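Long-range contact in A rubisco-like protein (Burkholderia fungorum, PDB 3NWR), which is of unestablished function but belongs to the RuBisCO large-chain family, and is probably an enzyme acting on a substrate other than ribulose bisphosphate: residues Val364-Phe378 and Thr396-Gly408. Numbering follows the deposited sequence.
With SO4 (sulfate ion), chain C.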
ATOM      1  N   VAL A 364     -27.459 -15.600  -2.047  1.00 13.97           N
ATOM      2  CA  VAL A 364     -27.298 -16.301  -0.780  1.00 13.88           C
ATOM      3  C   VAL A 364     -26.867 -17.763  -0.954  1.00 14.35           C
ATOM      4  O   VAL A 364     -25.972 -18.235  -0.268  1.00 15.34           O
ATOM      5  CB  VAL A 364     -28.587 -16.204   0.048  1.00 14.73           C
ATOM      6  CG1 VAL A 364     -28.572 -17.201   1.209  1.00 13.89           C
ATOM      7  CG2 VAL A 364     -28.771 -14.769   0.544  1.00 14.19           C
ATOM      8  N   GLN A 365     -27.507 -18.488  -1.866  1.00 14.83           N
ATOM      9  CA  GLN A 365     -27.137 -19.888  -2.065  1.00 14.33           C
ATOM     10  C   GLN A 365     -25.652 -20.057  -2.415  1.00 15.43           C
ATOM     11  O   GLN A 365     -24.963 -20.904  -1.842  1.00 15.49           O
ATOM     12  CB  GLN A 365     -28.001 -20.532  -3.151  1.00 15.01           C
ATOM     13  CG  GLN A 365     -27.732 -22.030  -3.317  1.00 18.25           C
ATOM     14  CD  GLN A 365     -28.258 -22.846  -2.152  1.00 18.30           C
ATOM     15  OE1 GLN A 365     -27.494 -23.389  -1.349  1.00 20.49           O
ATOM     16  NE2 GLN A 365     -29.567 -22.928  -2.051  1.00 14.80           N
ATOM     17  N   ALA A 366     -25.179 -19.272  -3.377  1.00 15.74           N
ATOM     18  CA  ALA A 366     -23.792 -19.377  -3.815  1.00 17.89           C
ATOM     19  C   ALA A 366     -22.848 -19.020  -2.671  1.00 16.27           C
ATOM     20  O   ALA A 366     -21.787 -19.629  -2.499  1.00 17.98           O
ATOM     21  CB  ALA A 366     -23.545 -18.476  -5.004  1.00 18.51           C
ATOM     22  N   THR A 367     -23.256 -18.048  -1.869  1.00 14.98           N
ATOM     23  CA  THR A 367     -22.437 -17.613  -0.742  1.00 15.12           C
ATOM     24  C   THR A 367     -22.332 -18.717   0.310  1.00 16.62           C
ATOM     25  O   THR A 367     -21.244 -19.025   0.791  1.00 17.50           O
ATOM     26  CB  THR A 367     -22.997 -16.315  -0.137  1.00 16.40           C
ATOM     27  OG1 THR A 367     -22.939 -15.280  -1.124  1.00 15.01           O
ATOM     28  CG2 THR A 367     -22.181 -15.874   1.086  1.00 16.87           C
ATOM     29  N   PHE A 368     -23.471 -19.318   0.653  1.00 13.90           N
ATOM     30  CA  PHE A 368     -23.514 -20.410   1.617  1.00 16.40           C
ATOM     31  C   PHE A 368     -22.644 -21.565   1.137  1.00 18.50           C
ATOM     32  O   PHE A 368     -21.881 -22.150   1.910  1.00 18.86           O
ATOM     33  CB  PHE A 368     -24.968 -20.869   1.801  1.00 15.01           C
ATOM     34  CG  PHE A 368     -25.165 -21.879   2.901  1.00 19.21           C
ATOM     35  CD1 PHE A 368     -24.639 -21.670   4.166  1.00 19.86           C
ATOM     36  CD2 PHE A 368     -25.920 -23.024   2.676  1.00 19.55           C
ATOM     37  CE1 PHE A 368     -24.842 -22.599   5.183  1.00 22.02           C
ATOM     38  CE2 PHE A 368     -26.129 -23.950   3.691  1.00 21.81           C
ATOM     39  CZ  PHE A 368     -25.591 -23.737   4.941  1.00 22.54           C
ATOM     40  N   ASP A 369     -22.757 -21.886  -0.146  1.00 18.86           N
ATOM     41  CA  ASP A 369     -21.998 -22.994  -0.712  1.00 24.06           C
ATOM     42  C   ASP A 369     -20.495 -22.695  -0.779  1.00 22.66           C
ATOM     43  O   ASP A 369     -19.678 -23.602  -0.659  1.00 25.86           O
ATOM     44  CB  ASP A 369     -22.570 -23.382  -2.077  1.00 20.55           C
ATOM     45  CG  ASP A 369     -23.944 -24.028  -1.968  1.00 21.94           C
ATOM     46  OD1 ASP A 369     -24.313 -24.479  -0.860  1.00 23.44           O
ATOM     47  OD2 ASP A 369     -24.661 -24.093  -2.989  1.00 22.07           O
ATOM     48  N   ALA A 370     -20.134 -21.427  -0.937  1.00 19.87           N
ATOM     49  CA  ALA A 370     -18.723 -21.028  -0.891  1.00 20.59           C
ATOM     50  C   ALA A 370     -18.114 -21.199   0.503  1.00 23.87           C
ATOM     51  O   ALA A 370     -17.026 -21.758   0.647  1.00 26.51           O
ATOM     52  CB  ALA A 370     -18.550 -19.582  -1.366  1.00 21.24           C
ATOM     53  N   VAL A 371     -18.813 -20.717   1.525  1.00 19.02           N
ATOM     54  CA  VAL A 371     -18.285 -20.710   2.889  1.00 19.67           C
ATOM     55  C   VAL A 371     -18.410 -22.073   3.578  1.00 21.67           C
ATOM     56  O   VAL A 371     -17.551 -22.455   4.373  1.00 21.04           O
ATOM     57  CB  VAL A 371     -18.972 -19.618   3.740  1.00 18.32           C
ATOM     58  CG1 VAL A 371     -18.531 -19.693   5.207  1.00 18.43           C
ATOM     59  CG2 VAL A 371     -18.682 -18.225   3.157  1.00 19.38           C
ATOM     60  N   ARG A 372     -19.475 -22.805   3.262  1.00 18.32           N
ATOM     61  CA  ARG A 372     -19.768 -24.084   3.915  1.00 21.15           C
ATOM     62  C   ARG A 372     -20.078 -23.912   5.404  1.00 18.85           C
ATOM     63  O   ARG A 372     -19.921 -24.845   6.195  1.00 22.49           O
ATOM     64  CB  ARG A 372     -18.633 -25.097   3.720  1.00 22.71           C
ATOM     65  CG  ARG A 372     -18.294 -25.395   2.263  1.00 29.39           C
ATOM     66  CD  ARG A 372     -19.418 -26.148   1.547  1.00 33.47           C
ATOM     67  NE  ARG A 372     -19.124 -26.277   0.119  1.00 36.68           N
ATOM     68  CZ  ARG A 372     -18.269 -27.161  -0.388  1.00 40.93           C
ATOM     69  NH1 ARG A 372     -17.634 -28.008   0.414  1.00 39.34           N
ATOM     70  NH2 ARG A 372     -18.045 -27.202  -1.697  1.00 39.62           N
ATOM     71  N   SER A 373     -20.522 -22.712   5.770  1.00 16.60           N
ATOM     72  CA  SER A 373     -21.030 -22.424   7.111  1.00 15.14           C
ATOM     73  C   SER A 373     -21.769 -21.099   7.057  1.00 15.14           C
ATOM     74  O   SER A 373     -21.868 -20.488   5.996  1.00 17.18           O
ATOM     75  CB  SER A 373     -19.895 -22.331   8.132  1.00 18.82           C
ATOM     76  OG  SER A 373     -19.339 -21.023   8.142  1.00 16.98           O
ATOM     77  N   THR A 374     -22.278 -20.644   8.198  1.00 15.70           N
ATOM     78  CA  THR A 374     -22.950 -19.343   8.248  1.00 15.14           C
ATOM     79  C   THR A 374     -22.059 -18.260   8.837  1.00 15.43           C
ATOM     80  O   THR A 374     -22.534 -17.155   9.101  1.00 15.26           O
ATOM     81  CB  THR A 374     -24.258 -19.380   9.070  1.00 15.96           C
ATOM     82  OG1 THR A 374     -23.967 -19.745  10.429  1.00 18.71           O
ATOM     83  CG2 THR A 374     -25.253 -20.367   8.461  1.00 17.45           C
ATOM     84  N   ASP A 375     -20.781 -18.584   9.044  1.00 14.23           N
ATOM     85  CA  ASP A 375     -19.834 -17.654   9.684  1.00 13.44           C
ATOM     86  C   ASP A 375     -19.345 -16.597   8.691  1.00 14.09           C
ATOM     87  O   ASP A 375     -18.227 -16.659   8.146  1.00 14.37           O
ATOM     88  CB  ASP A 375     -18.671 -18.431  10.300  1.00 14.36           C
ATOM     89  CG  ASP A 375     -19.099 -19.248  11.529  1.00 14.64           C
ATOM     90  OD1 ASP A 375     -20.159 -18.973  12.111  1.00 17.41           O
ATOM     91  OD2 ASP A 375     -18.359 -20.166  11.932  1.00 21.79           O
ATOM     92  N   LEU A 376     -20.212 -15.625   8.449  1.00 13.76           N
ATOM     93  CA  LEU A 376     -19.932 -14.601   7.465  1.00 11.14           C
ATOM     94  C   LEU A 376     -20.774 -13.363   7.729  1.00 12.12           C
ATOM     95  O   LEU A 376     -21.834 -13.428   8.371  1.00 14.22           O
ATOM     96  CB  LEU A 376     -20.172 -15.152   6.050  1.00 12.61           C
ATOM     97  CG  LEU A 376     -21.618 -15.558   5.753  1.00 14.75           C
ATOM     98  CD1 LEU A 376     -22.342 -14.479   4.957  1.00 13.30           C
ATOM     99  CD2 LEU A 376     -21.674 -16.907   5.032  1.00 16.62           C
ATOM    100  N   LEU A 377     -20.271 -12.230   7.249  1.00 10.65           N
ATOM    101  CA  LEU A 377     -21.002 -10.972   7.241  1.00 11.83           C
ATOM    102  C   LEU A 377     -21.472 -10.705   5.819  1.00 13.56           C
ATOM    103  O   LEU A 377     -20.662 -10.629   4.893  1.00 12.77           O
ATOM    104  CB  LEU A 377     -20.093  -9.839   7.742  1.00 11.53           C
ATOM    105  CG  LEU A 377     -20.634  -8.407   7.684  1.00 12.57           C
ATOM    106  CD1 LEU A 377     -21.906  -8.264   8.498  1.00 14.49           C
ATOM    107  CD2 LEU A 377     -19.568  -7.426   8.182  1.00 14.43           C
ATOM    108  N   PHE A 378     -22.789 -10.602   5.654  1.00 12.66           N
ATOM    109  CA  PHE A 378     -23.420 -10.463   4.343  1.00 10.27           C
ATOM    110  C   PHE A 378     -23.912  -9.035   4.153  1.00 12.70           C
ATOM    111  O   PHE A 378     -24.936  -8.637   4.731  1.00 13.86           O
ATOM    112  CB  PHE A 378     -24.593 -11.452   4.270  1.00 12.77           C
ATOM    113  CG  PHE A 378     -25.158 -11.657   2.881  1.00 12.45           C
ATOM    114  CD1 PHE A 378     -24.463 -12.392   1.939  1.00 13.61           C
ATOM    115  CD2 PHE A 378     -26.403 -11.139   2.540  1.00 13.62           C
ATOM    116  CE1 PHE A 378     -24.993 -12.600   0.665  1.00 13.81           C
ATOM    117  CE2 PHE A 378     -26.948 -11.352   1.270  1.00 14.23           C
ATOM    118  CZ  PHE A 378     -26.229 -12.074   0.331  1.00 13.97           C
ATOM    119  N   THR A 396     -36.009  -8.801   5.433  1.00 16.19           N
ATOM    120  CA  THR A 396     -36.722 -10.056   5.605  1.00 16.00           C
ATOM    121  C   THR A 396     -36.485 -10.998   4.429  1.00 14.61           C
ATOM    122  O   THR A 396     -36.310 -12.197   4.625  1.00 15.81           O
ATOM    123  CB  THR A 396     -38.219  -9.804   5.819  1.00 16.42           C
ATOM    124  OG1 THR A 396     -38.381  -9.087   7.051  1.00 18.61           O
ATOM    125  CG2 THR A 396     -38.993 -11.127   5.900  1.00 16.66           C
ATOM    126  N   SER A 397     -36.454 -10.461   3.213  1.00 15.30           N
ATOM    127  CA  SER A 397     -36.194 -11.308   2.048  1.00 14.10           C
ATOM    128  C   SER A 397     -34.828 -11.985   2.164  1.00 15.19           C
ATOM    129  O   SER A 397     -34.665 -13.157   1.821  1.00 15.00           O
ATOM    130  CB  SER A 397     -36.309 -10.517   0.737  1.00 15.38           C
ATOM    131  OG  SER A 397     -35.204  -9.658   0.510  1.00 16.16           O
ATOM    132  N   VAL A 398     -33.841 -11.254   2.665  1.00 14.60           N
ATOM    133  CA  VAL A 398     -32.509 -11.820   2.819  1.00 13.82           C
ATOM    134  C   VAL A 398     -32.480 -12.861   3.939  1.00 13.40           C
ATOM    135  O   VAL A 398     -31.884 -13.933   3.784  1.00 14.03           O
ATOM    136  CB  VAL A 398     -31.476 -10.700   3.066  1.00 13.31           C
ATOM    137  CG1 VAL A 398     -30.138 -11.273   3.515  1.00 15.49           C
ATOM    138  CG2 VAL A 398     -31.314  -9.856   1.794  1.00 15.53           C
ATOM    139  N   ARG A 399     -33.143 -12.557   5.059  1.00 14.04           N
ATOM    140  CA  ARG A 399     -33.235 -13.506   6.166  1.00 14.72           C
ATOM    141  C   ARG A 399     -33.970 -14.787   5.745  1.00 14.36           C
ATOM    142  O   ARG A 399     -33.593 -15.888   6.141  1.00 15.06           O
ATOM    143  CB  ARG A 399     -33.926 -12.862   7.369  1.00 14.45           C
ATOM    144  CG  ARG A 399     -33.085 -11.796   8.071  1.00 16.79           C
ATOM    145  CD  ARG A 399     -31.978 -12.445   8.907  1.00 17.37           C
ATOM    146  NE  ARG A 399     -32.553 -13.218   9.998  1.00 18.86           N
ATOM    147  CZ  ARG A 399     -32.940 -12.699  11.159  1.00 19.94           C
ATOM    148  NH1 ARG A 399     -32.781 -11.399  11.391  1.00 19.99           N
ATOM    149  NH2 ARG A 399     -33.478 -13.482  12.092  1.00 21.58           N
ATOM    150  N   GLN A 400     -35.014 -14.628   4.940  1.00 13.56           N
ATOM    151  CA  GLN A 400     -35.756 -15.784   4.419  1.00 15.41           C
ATOM    152  C   GLN A 400     -34.893 -16.630   3.482  1.00 14.00           C
ATOM    153  O   GLN A 400     -34.941 -17.863   3.522  1.00 14.69           O
ATOM    154  CB  GLN A 400     -37.026 -15.321   3.711  1.00 14.71           C
ATOM    155  CG  GLN A 400     -38.127 -14.905   4.674  1.00 15.09           C
ATOM    156  CD  GLN A 400     -39.273 -14.192   3.985  1.00 15.22           C
ATOM    157  OE1 GLN A 400     -39.176 -13.814   2.818  1.00 16.23           O
ATOM    158  NE2 GLN A 400     -40.370 -13.991   4.718  1.00 17.07           N
ATOM    159  N   ALA A 401     -34.084 -15.973   2.652  1.00 13.55           N
ATOM    160  CA  ALA A 401     -33.145 -16.698   1.802  1.00 13.19           C
ATOM    161  C   ALA A 401     -32.170 -17.521   2.646  1.00 13.71           C
ATOM    162  O   ALA A 401     -31.897 -18.680   2.344  1.00 13.87           O
ATOM    163  CB  ALA A 401     -32.388 -15.736   0.890  1.00 14.01           C
ATOM    164  N   TRP A 402     -31.628 -16.914   3.701  1.00 13.43           N
ATOM    165  CA  TRP A 402     -30.729 -17.648   4.585  1.00 13.33           C
ATOM    166  C   TRP A 402     -31.420 -18.825   5.281  1.00 12.89           C
ATOM    167  O   TRP A 402     -30.851 -19.915   5.359  1.00 14.99           O
ATOM    168  CB  TRP A 402     -30.046 -16.702   5.587  1.00 14.29           C
ATOM    169  CG  TRP A 402     -28.921 -15.975   4.917  1.00 13.88           C
ATOM    170  CD1 TRP A 402     -28.878 -14.656   4.567  1.00 13.93           C
ATOM    171  CD2 TRP A 402     -27.690 -16.550   4.464  1.00 12.50           C
ATOM    172  NE1 TRP A 402     -27.688 -14.372   3.934  1.00 12.56           N
ATOM    173  CE2 TRP A 402     -26.939 -15.515   3.862  1.00 12.75           C
ATOM    174  CE3 TRP A 402     -27.141 -17.837   4.525  1.00 13.49           C
ATOM    175  CZ2 TRP A 402     -25.681 -15.731   3.308  1.00 14.10           C
ATOM    176  CZ3 TRP A 402     -25.887 -18.052   3.969  1.00 13.14           C
ATOM    177  CH2 TRP A 402     -25.162 -16.997   3.381  1.00 13.88           C
ATOM    178  N   ALA A 403     -32.640 -18.614   5.762  1.00 14.30           N
ATOM    179  CA  ALA A 403     -33.409 -19.703   6.364  1.00 16.02           C
ATOM    180  C   ALA A 403     -33.585 -20.861   5.373  1.00 15.64           C
ATOM    181  O   ALA A 403     -33.430 -22.032   5.731  1.00 16.59           O
ATOM    182  CB  ALA A 403     -34.749 -19.193   6.846  1.00 16.76           C
ATOM    183  N   ALA A 404     -33.886 -20.523   4.123  1.00 14.34           N
ATOM    184  CA  ALA A 404     -34.063 -21.534   3.080  1.00 13.67           C
ATOM    185  C   ALA A 404     -32.804 -22.361   2.860  1.00 14.76           C
ATOM    186  O   ALA A 404     -32.832 -23.593   2.883  1.00 15.68           O
ATOM    187  CB  ALA A 404     -34.492 -20.874   1.780  1.00 14.73           C
ATOM    188  N   VAL A 405     -31.674 -21.694   2.647  1.00 15.00           N
ATOM    189  CA  VAL A 405     -30.468 -22.450   2.311  1.00 15.45           C
ATOM    190  C   VAL A 405     -29.978 -23.286   3.488  1.00 14.82           C
ATOM    191  O   VAL A 405     -29.457 -24.385   3.306  1.00 16.76           O
ATOM    192  CB  VAL A 405     -29.338 -21.562   1.724  1.00 14.54           C
ATOM    193  CG1 VAL A 405     -29.890 -20.715   0.590  1.00 14.48           C
ATOM    194  CG2 VAL A 405     -28.703 -20.681   2.804  1.00 13.96           C
ATOM    195  N   GLN A 406     -30.159 -22.774   4.696  1.00 15.82           N
ATOM    196  CA  GLN A 406     -29.753 -23.513   5.885  1.00 17.93           C
ATOM    197  C   GLN A 406     -30.631 -24.747   6.101  1.00 19.06           C
ATOM    198  O   GLN A 406     -30.160 -25.757   6.624  1.00 21.12           O
ATOM    199  CB  GLN A 406     -29.756 -22.597   7.113  1.00 18.29           C
ATOM    200  CG  GLN A 406     -28.685 -21.508   7.045  1.00 16.13           C
ATOM    201  CD  GLN A 406     -28.721 -20.557   8.231  1.00 18.88           C
ATOM    202  OE1 GLN A 406     -28.732 -19.338   8.059  1.00 20.21           O
ATOM    203  NE2 GLN A 406     -28.744 -21.112   9.438  1.00 19.85           N
ATOM    204  N   ALA A 407     -31.890 -24.659   5.676  1.00 17.56           N
ATOM    205  CA  ALA A 407     -32.819 -25.788   5.770  1.00 20.00           C
ATOM    206  C   ALA A 407     -32.664 -26.724   4.578  1.00 21.89           C
ATOM    207  O   ALA A 407     -33.209 -27.825   4.575  1.00 24.00           O
ATOM    208  CB  ALA A 407     -34.258 -25.295   5.874  1.00 19.24           C
ATOM    209  N   GLY A 408     -31.940 -26.283   3.557  1.00 19.06           N
ATOM    210  CA  GLY A 408     -31.685 -27.118   2.396  1.00 21.13           C
ATOM    211  C   GLY A 408     -32.731 -27.026   1.304  1.00 20.96           C
ATOM    212  O   GLY A 408     -32.738 -27.836   0.373  1.00 25.18           O
TER
HETATM  213  S   SO4 C 434     -33.079 -11.255  15.172  0.79 25.67           S
HETATM  214  O1  SO4 C 434     -34.194 -12.089  14.738  0.70 30.27           O
HETATM  215  O2  SO4 C 434     -31.936 -12.111  15.477  0.88 26.71           O
HETATM  216  O3  SO4 C 434     -33.472 -10.505  16.364  0.74 29.00           O
HETATM  217  O4  SO4 C 434     -32.731 -10.334  14.097  0.71 25.64           O
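The indole of W402, on helix 396-407, is wedged between helix 364-371 and strand 377-378. V364 sets CG1 over one face of it, 3.5 Å from the centroid of the six-membered ring, a CH-pi contact. With CG1 anti to the backbone N (chi1 166°), the other methyl, CG2, is left to reach A401 CB and the nitrogen side of the indole. F378 receives the edge of the same indole on its face in a T-shaped pair, planes at 85° and the two centroids, phenyl and five-membered ring, 5.0 Å apart. W402 NE1 lies 3.7 Å from F378 CD2 and has no hydrogen-bond partner, a polar atom buried among apolar groups. At the far end of the indole, T367 CG2 comes in at the edge near CH2, and the L376 side chain runs head-on toward the indole, CD2 3.9 Å from CH2. Both segments belong to the catalytic TIM barrel of the RuBisCO family: helix 364-371 leads into a strand of the parallel sheet, flanked by strands 163-165 and 352-355, and helix 391-407 follows on the outside. The two helices cross at -48°, their axes 9.7 Å apart. Farther along, the F368 ring slides past V405, CD2 to CG2 3.6 Å, while its CB packs on W402 CZ3. T374 turns CG2 against the amide of Q406, 3.5 Å from CD, and the amide nitrogen bonds to the carbonyl of D160. Beyond the interface, R399 NH1 and NH2 hold a sulfate ion, probably from the crystallisation liquor, which R161 and R228 also bind.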